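Local structure of trehalose-6-phosphate phosphatase (Cryptococcus neoformans, 5DX9) at residues A9-A14 and G269-T274; A41-R46 and E74-H79; E125-S130 and I139-R144. The protein belongs to the trehalose-phosphatase family of the HAD clan and is modelled here with a magnesium ion and a bound glycan. All blocks are in the same frame, centred on the assembly; numbering follows the deposited sequence.

Contact 1. Residues A9-A14 and G269-T274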
loop_
_atom_site.group_PDB
_atom_site.type_symbol
_atom_site.label_atom_id
_atom_site.label_comp_id
_atom_site.label_asym_id
_atom_site.label_seq_id
_atom_site.Cartn_x
_atom_site.Cartn_y
_atom_site.Cartn_z
ATOM N N ALA A 9 16.045 -17.042 2.958
ATOM C CA ALA A 9 16.959 -17.529 3.984
ATOM C C ALA A 9 17.447 -16.378 4.854
ATOM O O ALA A 9 17.317 -16.417 6.078
ATOM C CB ALA A 9 18.134 -18.255 3.352
ATOM N N GLN A 10 18.003 -15.351 4.219
ATOM C CA GLN A 10 18.466 -14.174 4.943
ATOM C C GLN A 10 17.328 -13.438 5.646
ATOM O O GLN A 10 17.515 -12.890 6.735
ATOM C CB GLN A 10 19.182 -13.211 4.004
ATOM C CG GLN A 10 19.549 -11.904 4.666
ATOM C CD GLN A 10 19.953 -10.840 3.666
ATOM O OE1 GLN A 10 20.314 -11.146 2.527
ATOM N NE2 GLN A 10 19.887 -9.581 4.086
ATOM N N PHE A 11 16.155 -13.410 5.020
ATOM C CA PHE A 11 15.003 -12.753 5.631
ATOM C C PHE A 11 14.510 -13.532 6.844
ATOM O O PHE A 11 14.138 -12.945 7.858
ATOM C CB PHE A 11 13.863 -12.587 4.625
ATOM C CG PHE A 11 12.617 -12.017 5.230
ATOM C CD1 PHE A 11 12.581 -10.697 5.644
ATOM C CD2 PHE A 11 11.490 -12.799 5.400
ATOM C CE1 PHE A 11 11.442 -10.165 6.213
ATOM C CE2 PHE A 11 10.344 -12.273 5.966
ATOM C CZ PHE A 11 10.321 -10.955 6.376
ATOM N N THR A 12 14.504 -14.856 6.730
ATOM C CA THR A 12 14.066 -15.719 7.822
ATOM C C THR A 12 14.881 -15.475 9.088
ATOM O O THR A 12 14.328 -15.318 10.177
ATOM C CB THR A 12 14.170 -17.207 7.439
ATOM O OG1 THR A 12 13.262 -17.494 6.368
ATOM C CG2 THR A 12 13.829 -18.086 8.630
ATOM N N ASP A 13 16.198 -15.434 8.939
ATOM C CA ASP A 13 17.085 -15.259 10.079
ATOM C C ASP A 13 16.936 -13.870 10.695
ATOM O O ASP A 13 16.980 -13.715 11.917
ATOM C CB ASP A 13 18.533 -15.517 9.664
ATOM C CG ASP A 13 18.819 -16.997 9.444
ATOM O OD1 ASP A 13 18.345 -17.822 10.256
ATOM O OD2 ASP A 13 19.512 -17.337 8.460
ATOM N N ALA A 14 16.749 -12.862 9.848
ATOM C CA ALA A 14 16.539 -11.506 10.334
ATOM C C ALA A 14 15.220 -11.419 11.095
ATOM O O ALA A 14 15.128 -10.747 12.122
ATOM C CB ALA A 14 16.561 -10.518 9.187
ATOM N N GLY A 269 17.995 -3.949 7.341
ATOM C CA GLY A 269 16.796 -4.494 7.950
ATOM C C GLY A 269 15.524 -4.291 7.139
ATOM O O GLY A 269 14.457 -4.771 7.525
ATOM N N VAL A 270 15.629 -3.583 6.017
ATOM C CA VAL A 270 14.456 -3.288 5.192
ATOM C C VAL A 270 14.370 -4.242 4.006
ATOM O O VAL A 270 15.279 -4.306 3.175
ATOM C CB VAL A 270 14.471 -1.833 4.665
ATOM C CG1 VAL A 270 13.259 -1.572 3.768
ATOM C CG2 VAL A 270 14.512 -0.844 5.817
ATOM N N PHE A 271 13.272 -4.986 3.936
ATOM C CA PHE A 271 13.054 -5.914 2.836
ATOM C C PHE A 271 11.898 -5.459 1.944
ATOM O O PHE A 271 10.778 -5.962 2.048
ATOM C CB PHE A 271 12.798 -7.320 3.374
ATOM C CG PHE A 271 14.006 -7.945 4.017
ATOM C CD1 PHE A 271 14.782 -8.859 3.321
ATOM C CD2 PHE A 271 14.376 -7.604 5.308
ATOM C CE1 PHE A 271 15.897 -9.432 3.907
ATOM C CE2 PHE A 271 15.495 -8.173 5.898
ATOM C CZ PHE A 271 16.255 -9.086 5.195
ATOM N N ALA A 272 12.184 -4.501 1.067
ATOM C CA ALA A 272 11.184 -3.991 0.136
ATOM C C ALA A 272 11.069 -4.914 -1.067
ATOM O O ALA A 272 12.020 -5.076 -1.833
ATOM C CB ALA A 272 11.532 -2.577 -0.301
ATOM N N THR A 273 9.893 -5.509 -1.229
ATOM C CA THR A 273 9.694 -6.540 -2.232
ATOM C C THR A 273 8.568 -6.189 -3.201
ATOM O O THR A 273 7.418 -6.000 -2.800
ATOM C CB THR A 273 9.387 -7.900 -1.569
ATOM O OG1 THR A 273 10.412 -8.206 -0.614
ATOM C CG2 THR A 273 9.332 -9.000 -2.607
ATOM N N THR A 274 8.905 -6.095 -4.481
ATOM C CA THR A 274 7.890 -5.929 -5.505
ATOM C C THR A 274 7.440 -7.295 -5.996
ATOM O O THR A 274 8.196 -8.261 -5.933
ATOM C CB THR A 274 8.398 -5.100 -6.701
ATOM O OG1 THR A 274 7.293 -4.771 -7.556
ATOM C CG2 THR A 274 9.446 -5.878 -7.500
#
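Helix segment 9-14, which brings Phe-11 against Phe-271, runs at 136° to the direction of strand segment 270-274, with their axes 10.5 Å apart at closest approach. The contact is apolar and centres on two phenylalanines in an edge-to-face (T-shaped) pair. Phe-11 presents its edge and Phe-271 its face: the ring centroids are 4.9 Å apart and the planes stand at 70°. Atom CD1 of Phe-11 sits above the middle of the Phe-271 ring, coming to 3.5 Å from its CG. The methylene of Phe-11 follows on the same ring as an off-centre CH-pi contact, with CB 4.3 Å from the centroid. Phe-271 reaches the helix because its CG lies anti to the carbonyl carbon and beside the backbone N (chi1 -68°), on a bond that already leaves the strand toward the helix. One turn further along, the methyl of Ala-14 meets the Phe-271 ring obliquely, CB lying 4.2 Å from CE2. The extended side chain of Gln-10 comes to the outer end of this ring, near CZ. Strand 206-211 runs parallel beside strand 270-275 in the Rossmann-like HAD core and lends Phe-208 to the Phe-11 ring and Leu-206 to both Ala-14 and Phe-271. On the other side, strand 286-288 brings Trp-286 almost parallel to Phe-271, so helix 8-17 packs over the sheet through aromatic side chains from three adjacent strands.

Contact 2. Residues A41-R46 and E74-H79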
loop_
_atom_site.group_PDB
_atom_site.type_symbol
_atom_site.label_atom_id
_atom_site.label_comp_id
_atom_site.label_asym_id
_atom_site.label_seq_id
_atom_site.Cartn_x
_atom_site.Cartn_y
_atom_site.Cartn_z
ATOM N N ALA A 41 -11.934 -11.045 -5.369
ATOM C CA ALA A 41 -10.561 -11.179 -4.887
ATOM C C ALA A 41 -10.526 -11.511 -3.397
ATOM O O ALA A 41 -9.999 -10.743 -2.592
ATOM C CB ALA A 41 -9.780 -9.906 -5.163
ATOM N N VAL A 42 -11.089 -12.658 -3.036
ATOM C CA VAL A 42 -11.167 -13.060 -1.637
ATOM C C VAL A 42 -9.969 -13.921 -1.235
ATOM O O VAL A 42 -9.548 -14.802 -1.986
ATOM C CB VAL A 42 -12.468 -13.831 -1.345
ATOM C CG1 VAL A 42 -13.675 -12.995 -1.758
ATOM C CG2 VAL A 42 -12.470 -15.169 -2.067
ATOM N N PRO A 43 -9.415 -13.663 -0.041
ATOM C CA PRO A 43 -8.226 -14.386 0.422
ATOM C C PRO A 43 -8.506 -15.867 0.647
ATOM O O PRO A 43 -9.589 -16.230 1.105
ATOM C CB PRO A 43 -7.877 -13.684 1.741
ATOM C CG PRO A 43 -9.165 -13.111 2.211
ATOM C CD PRO A 43 -9.915 -12.714 0.969
ATOM N N THR A 44 -7.533 -16.710 0.316
ATOM C CA THR A 44 -7.667 -18.147 0.508
ATOM C C THR A 44 -7.598 -18.490 1.989
ATOM O O THR A 44 -7.402 -17.611 2.828
ATOM C CB THR A 44 -6.571 -18.924 -0.237
ATOM O OG1 THR A 44 -5.295 -18.613 0.337
ATOM C CG2 THR A 44 -6.564 -18.554 -1.710
ATOM N N GLU A 45 -7.752 -19.771 2.306
ATOM C CA GLU A 45 -7.664 -20.222 3.688
ATOM C C GLU A 45 -6.235 -20.084 4.204
ATOM O O GLU A 45 -6.005 -19.550 5.287
ATOM C CB GLU A 45 -8.137 -21.672 3.814
ATOM C CG GLU A 45 -8.827 -21.970 5.131
ATOM C CD GLU A 45 -10.012 -21.055 5.371
ATOM O OE1 GLU A 45 -10.933 -21.042 4.522
ATOM O OE2 GLU A 45 -10.014 -20.338 6.397
ATOM N N ARG A 46 -5.280 -20.569 3.416
ATOM C CA ARG A 46 -3.872 -20.511 3.794
ATOM C C ARG A 46 -3.399 -19.074 3.982
ATOM O O ARG A 46 -2.626 -18.785 4.895
ATOM C CB ARG A 46 -3.011 -21.216 2.743
ATOM C CG ARG A 46 -3.159 -22.729 2.737
ATOM C CD ARG A 46 -2.490 -23.352 1.519
ATOM N NE ARG A 46 -1.070 -23.025 1.428
ATOM C CZ ARG A 46 -0.288 -23.381 0.411
ATOM N NH1 ARG A 46 -0.790 -24.073 -0.599
ATOM N NH2 ARG A 46 0.994 -23.044 0.403
ATOM N N GLU A 74 -12.570 -4.489 5.431
ATOM C CA GLU A 74 -13.239 -4.914 6.659
ATOM C C GLU A 74 -13.930 -6.261 6.485
ATOM O O GLU A 74 -13.852 -7.126 7.358
ATOM C CB GLU A 74 -14.256 -3.862 7.109
ATOM C CG GLU A 74 -13.718 -2.880 8.137
ATOM C CD GLU A 74 -13.525 -3.511 9.509
ATOM O OE1 GLU A 74 -12.824 -2.905 10.349
ATOM O OE2 GLU A 74 -14.078 -4.607 9.752
ATOM N N GLU A 75 -14.601 -6.432 5.350
ATOM C CA GLU A 75 -15.358 -7.648 5.085
ATOM C C GLU A 75 -14.499 -8.901 5.171
ATOM O O GLU A 75 -14.950 -9.936 5.657
ATOM C CB GLU A 75 -16.019 -7.581 3.704
ATOM C CG GLU A 75 -16.625 -8.907 3.250
ATOM C CD GLU A 75 -17.558 -8.760 2.056
ATOM O OE1 GLU A 75 -18.101 -7.653 1.856
ATOM O OE2 GLU A 75 -17.748 -9.752 1.319
ATOM N N HIS A 76 -13.261 -8.808 4.699
ATOM C CA HIS A 76 -12.416 -9.989 4.589
ATOM C C HIS A 76 -11.286 -10.019 5.610
ATOM O O HIS A 76 -10.640 -11.048 5.780
ATOM C CB HIS A 76 -11.830 -10.093 3.178
ATOM C CG HIS A 76 -12.859 -10.300 2.109
ATOM N ND1 HIS A 76 -13.149 -9.345 1.161
ATOM C CD2 HIS A 76 -13.669 -11.352 1.843
ATOM C CE1 HIS A 76 -14.093 -9.797 0.353
ATOM N NE2 HIS A 76 -14.425 -11.018 0.750
ATOM N N TRP A 77 -11.045 -8.903 6.290
ATOM C CA TRP A 77 -9.928 -8.839 7.233
ATOM C C TRP A 77 -10.303 -8.239 8.584
ATOM O O TRP A 77 -9.511 -8.284 9.524
ATOM C CB TRP A 77 -8.767 -8.038 6.629
ATOM C CG TRP A 77 -8.149 -8.693 5.431
ATOM C CD1 TRP A 77 -8.194 -8.251 4.142
ATOM C CD2 TRP A 77 -7.404 -9.918 5.410
ATOM N NE1 TRP A 77 -7.518 -9.119 3.319
ATOM C CE2 TRP A 77 -7.025 -10.152 4.073
ATOM C CE3 TRP A 77 -7.017 -10.838 6.391
ATOM C CZ2 TRP A 77 -6.280 -11.267 3.691
ATOM C CZ3 TRP A 77 -6.275 -11.944 6.011
ATOM C CH2 TRP A 77 -5.914 -12.148 4.673
ATOM N N GLY A 78 -11.507 -7.685 8.680
ATOM C CA GLY A 78 -11.951 -7.028 9.897
ATOM C C GLY A 78 -12.012 -7.950 11.099
ATOM O O GLY A 78 -12.061 -7.494 12.240
ATOM N N HIS A 79 -11.997 -9.255 10.839
ATOM C CA HIS A 79 -12.089 -10.252 11.899
ATOM C C HIS A 79 -10.764 -10.451 12.639
ATOM O O HIS A 79 -10.720 -11.115 13.676
ATOM C CB HIS A 79 -12.563 -11.585 11.328
ATOM C CG HIS A 79 -11.531 -12.288 10.501
ATOM N ND1 HIS A 79 -11.211 -11.894 9.220
ATOM C CD2 HIS A 79 -10.757 -13.363 10.772
ATOM C CE1 HIS A 79 -10.277 -12.696 8.740
ATOM N NE2 HIS A 79 -9.984 -13.597 9.659
#
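Pro-43 slides over the indole of Trp-77 while Val-42, one residue earlier, turns to the imidazole of His-76, so two consecutive loop residues take up the rings of consecutive residues 76 and 77. Against Trp-77 the pyrrolidine runs opposite in direction to the side chain it covers. Its CG lies 3.6 Å above the indole plane, offset toward the rim on the six-membered ring side, and its CB comes to 3.5 Å from CZ2. Another ring carbon of Pro-43, CD, is 3.9 Å from the CB of His-76. Val-42 approaches the far end of the imidazole obliquely, its CG1 only 3.3 Å from NE2. Both rings start with CG anti to the carbonyl carbon (chi1 -64° in His-76, -65° in Trp-77), yet they leave the backbone in different directions, and Pro-43 touches both residues. The imidazole is further steadied by CG of Glu-75 over one face and by an edge-to-face meeting with Phe-72. Thr-44 occupies the N-cap of helix 45-56, directly after the proline. Trp-77 reaches across to Thr-47 and Ile-51 of that helix, and its indole meets the ring of Tyr-27, whose hydroxyl is hydrogen-bonded to Ala-41 O. Within the Rossmann-like HAD core, the contact therefore joins the start of helix 45-56 to the 74-79 segment of the helix that begins at residue 70.

Contact 3. Residues E125-S130 and I139-R144. With G6P (6-O-phosphono-alpha-D-glucopyranose), chain B; GLC (alpha-D-glucopyranose), chain C.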
loop_
_atom_site.group_PDB
_atom_site.type_symbol
_atom_site.label_atom_id
_atom_site.label_comp_id
_atom_site.label_asym_id
_atom_site.label_seq_id
_atom_site.Cartn_x
_atom_site.Cartn_y
_atom_site.Cartn_z
ATOM N N GLU A 125 -20.752 4.007 -19.888
ATOM C CA GLU A 125 -21.932 3.837 -20.728
ATOM C C GLU A 125 -21.563 3.547 -22.182
ATOM O O GLU A 125 -22.333 2.929 -22.915
ATOM C CB GLU A 125 -22.821 5.082 -20.655
ATOM C CG GLU A 125 -23.289 5.435 -19.245
ATOM C CD GLU A 125 -23.971 6.794 -19.167
ATOM O OE1 GLU A 125 -24.245 7.256 -18.037
ATOM O OE2 GLU A 125 -24.229 7.402 -20.227
ATOM N N ARG A 126 -20.382 3.991 -22.597
ATOM C CA ARG A 126 -19.962 3.840 -23.985
ATOM C C ARG A 126 -18.850 2.808 -24.139
ATOM O O ARG A 126 -18.237 2.694 -25.198
ATOM C CB ARG A 126 -19.518 5.192 -24.550
ATOM C CG ARG A 126 -20.670 6.159 -24.773
ATOM C CD ARG A 126 -20.193 7.597 -24.843
ATOM N NE ARG A 126 -21.314 8.524 -24.966
ATOM C CZ ARG A 126 -22.061 8.940 -23.945
ATOM N NH1 ARG A 126 -21.814 8.510 -22.714
ATOM N NH2 ARG A 126 -23.062 9.786 -24.156
ATOM N N THR A 127 -18.598 2.052 -23.076
ATOM C CA THR A 127 -17.599 0.995 -23.110
ATOM C C THR A 127 -18.163 -0.262 -22.459
ATOM O O THR A 127 -18.075 -0.430 -21.245
ATOM C CB THR A 127 -16.295 1.412 -22.391
ATOM O OG1 THR A 127 -15.817 2.649 -22.936
ATOM C CG2 THR A 127 -15.227 0.343 -22.558
ATOM N N THR A 128 -18.749 -1.134 -23.276
ATOM C CA THR A 128 -19.380 -2.352 -22.781
ATOM C C THR A 128 -18.394 -3.210 -21.995
ATOM O O THR A 128 -17.273 -3.460 -22.443
ATOM C CB THR A 128 -19.976 -3.188 -23.931
ATOM O OG1 THR A 128 -20.906 -2.388 -24.672
ATOM C CG2 THR A 128 -20.691 -4.418 -23.390
ATOM N N GLY A 129 -18.815 -3.650 -20.815
ATOM C CA GLY A 129 -17.975 -4.472 -19.967
ATOM C C GLY A 129 -17.185 -3.648 -18.972
ATOM O O GLY A 129 -16.581 -4.189 -18.047
ATOM N N SER A 130 -17.181 -2.333 -19.165
ATOM C CA SER A 130 -16.505 -1.445 -18.230
ATOM C C SER A 130 -17.375 -1.237 -16.998
ATOM O O SER A 130 -18.606 -1.273 -17.080
ATOM C CB SER A 130 -16.182 -0.099 -18.879
ATOM O OG SER A 130 -17.349 0.696 -18.995
ATOM N N ILE A 139 -12.020 7.135 -7.011
ATOM C CA ILE A 139 -12.903 6.506 -7.980
ATOM C C ILE A 139 -12.112 5.703 -9.005
ATOM O O ILE A 139 -11.132 6.188 -9.570
ATOM C CB ILE A 139 -13.767 7.544 -8.720
ATOM C CG1 ILE A 139 -14.465 8.475 -7.727
ATOM C CG2 ILE A 139 -14.769 6.840 -9.629
ATOM C CD1 ILE A 139 -15.150 9.665 -8.379
ATOM N N THR A 140 -12.553 4.476 -9.248
ATOM C CA THR A 140 -11.870 3.592 -10.179
ATOM C C THR A 140 -12.770 3.204 -11.342
ATOM O O THR A 140 -13.917 2.810 -11.141
ATOM C CB THR A 140 -11.386 2.312 -9.485
ATOM O OG1 THR A 140 -10.527 2.657 -8.392
ATOM C CG2 THR A 140 -10.633 1.426 -10.467
ATOM N N TRP A 141 -12.242 3.325 -12.554
ATOM C CA TRP A 141 -12.932 2.845 -13.744
ATOM C C TRP A 141 -12.247 1.584 -14.259
ATOM O O TRP A 141 -11.064 1.607 -14.602
ATOM C CB TRP A 141 -12.960 3.923 -14.830
ATOM C CG TRP A 141 -13.697 3.511 -16.076
ATOM C CD1 TRP A 141 -15.045 3.314 -16.207
ATOM C CD2 TRP A 141 -13.129 3.263 -17.371
ATOM N NE1 TRP A 141 -15.346 2.954 -17.499
ATOM C CE2 TRP A 141 -14.190 2.910 -18.230
ATOM C CE3 TRP A 141 -11.828 3.294 -17.881
ATOM C CZ2 TRP A 141 -13.989 2.600 -19.575
ATOM C CZ3 TRP A 141 -11.632 2.979 -19.215
ATOM C CH2 TRP A 141 -12.706 2.637 -20.046
ATOM N N HIS A 142 -12.992 0.483 -14.298
ATOM C CA HIS A 142 -12.460 -0.793 -14.757
ATOM C C HIS A 142 -12.816 -1.056 -16.214
ATOM O O HIS A 142 -13.938 -0.788 -16.639
ATOM C CB HIS A 142 -12.995 -1.939 -13.897
ATOM C CG HIS A 142 -12.617 -1.849 -12.455
ATOM N ND1 HIS A 142 -11.397 -2.273 -11.976
ATOM C CD2 HIS A 142 -13.308 -1.402 -11.375
ATOM C CE1 HIS A 142 -11.345 -2.082 -10.670
ATOM N NE2 HIS A 142 -12.491 -1.555 -10.282
ATOM N N TYR A 143 -11.868 -1.594 -16.977
ATOM C CA TYR A 143 -12.157 -2.006 -18.348
ATOM C C TYR A 143 -11.563 -3.381 -18.646
ATOM O O TYR A 143 -11.408 -3.752 -19.807
ATOM C CB TYR A 143 -11.635 -0.971 -19.353
ATOM C CG TYR A 143 -10.132 -0.823 -19.364
ATOM C CD1 TYR A 143 -9.343 -1.578 -20.225
ATOM C CD2 TYR A 143 -9.500 0.069 -18.510
ATOM C CE1 TYR A 143 -7.965 -1.448 -20.234
ATOM C CE2 TYR A 143 -8.126 0.206 -18.510
ATOM C CZ TYR A 143 -7.362 -0.553 -19.374
ATOM O OH TYR A 143 -5.991 -0.412 -19.367
ATOM N N ARG A 144 -11.244 -4.138 -17.597
ATOM C CA ARG A 144 -10.639 -5.457 -17.769
ATOM C C ARG A 144 -11.563 -6.423 -18.509
ATOM O O ARG A 144 -11.100 -7.352 -19.171
ATOM C CB ARG A 144 -10.244 -6.058 -16.416
ATOM C CG ARG A 144 -9.641 -7.458 -16.521
ATOM C CD ARG A 144 -9.218 -8.012 -15.165
ATOM N NE ARG A 144 -8.170 -7.199 -14.561
ATOM C CZ ARG A 144 -6.887 -7.246 -14.908
ATOM N NH1 ARG A 144 -6.485 -8.076 -15.859
ATOM N NH2 ARG A 144 -6.008 -6.458 -14.306
HETATM C C1 G6P B . -8.467 -3.290 -7.316
HETATM C C2 G6P B . -9.616 -2.440 -6.788
HETATM C C3 G6P B . -9.495 -0.997 -7.235
HETATM C C4 G6P B . -8.186 -0.407 -6.752
HETATM C C5 G6P B . -6.953 -1.309 -6.949
HETATM C C6 G6P B . -5.930 -1.131 -5.811
HETATM O O1 G6P B . -8.530 -3.481 -8.731
HETATM O O2 G6P B . -10.850 -2.999 -7.233
HETATM O O3 G6P B . -10.545 -0.208 -6.659
HETATM O O4 G6P B . -8.060 0.832 -7.464
HETATM O O5 G6P B . -7.207 -2.723 -6.953
HETATM O O6 G6P B . -5.803 -2.341 -5.023
HETATM P P G6P B . -4.436 -2.683 -4.205
HETATM O O1P G6P B . -4.699 -3.549 -2.875
HETATM O O2P G6P B . -3.544 -3.470 -5.085
HETATM O O3P G6P B . -3.752 -1.273 -3.838
HETATM C C1 GLC C . -7.558 -4.436 -9.179
HETATM C C2 GLC C . -7.497 -4.450 -10.707
HETATM C C3 GLC C . -8.749 -5.084 -11.298
HETATM C C4 GLC C . -9.026 -6.449 -10.683
HETATM C C5 GLC C . -9.042 -6.360 -9.159
HETATM C C6 GLC C . -9.127 -7.739 -8.506
HETATM O O2 GLC C . -7.331 -3.103 -11.189
HETATM O O3 GLC C . -8.586 -5.229 -12.713
HETATM O O4 GLC C . -10.282 -6.924 -11.192
HETATM O O5 GLC C . -7.854 -5.739 -8.673
HETATM O O6 GLC C . -8.119 -8.604 -9.045
#
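Behind the glycan pocket, in what is probably the cap of this HAD protein, Trp-141 packs against Thr-127 and Ser-130 of the loop that precedes strand 131-134, while Thr-140, His-142 and Arg-144 of its own segment belong to the pocket. The loop makes a type II beta turn from Thr-127 to Ser-130, with Gly-129 at positive phi. Thr-127 O accepts two bonds from Ser-130: one from N at 3.0 Å and one from OG at 2.6 Å, the latter in the carbonyl plane on a lone pair. This bond holds OG between the backbone N and the carbonyl carbon (chi1 75°), beside the indole and oblique to it, with OG 3.4 Å from Trp-141 NE1. Thr-127 crosses the indole at about a right angle and meets its edge, CB being 3.8 Å from CZ2; its OG1 is hydrogen-bonded to Tyr-123 O and Gln-154. The backbones also close up, with Ser-130 CA 3.1 Å from His-142 O in a CA-H...O contact. Toward the sugars, His-142 is held through NE2 by Glu-133 and brings CE1 within 3.6 Å of O2 of 6-O-phosphono-alpha-D-glucopyranose. Arg-144, bent at chi3 (-63°), sends NE to O3 of alpha-D-glucopyranose at 2.7 Å and 167°, nearly straight. NE provides the main grip, NH2 a weak second one. The chemistry divides by face: Arg-144 grips glucose O3 and His-142 packs its ring edge against the phosphorylated sugar, whereas behind the strand the two bonds to Thr-127 O fix a turn that presents Thr-127 and Ser-130 to Trp-141.

In the fold
From the N terminus, helix 8-17 comes first and waits for strand 270-275: contact 1 closes a loop of 254 intervening residues and encloses the other two. Within it, contact 2 closes between 41-46 and 74-79, tying neighbouring helices beside the mostly parallel, Rossmann-like sheet of the HAD core. Contact 3 follows in series, tying the loop after helix 112-125 to strand 139-142, around the hairpin 131-134/139-142 of the four-stranded antiparallel sheet, probably the cap. None of the three touches another. Contacts 1 and 3 lie on opposite sides of the chain's centre, their own centres about 38 Å apart. Contact 3 holds pocket residues; contact 2 is nearby, with Ala-41 of its first segment touching glucose.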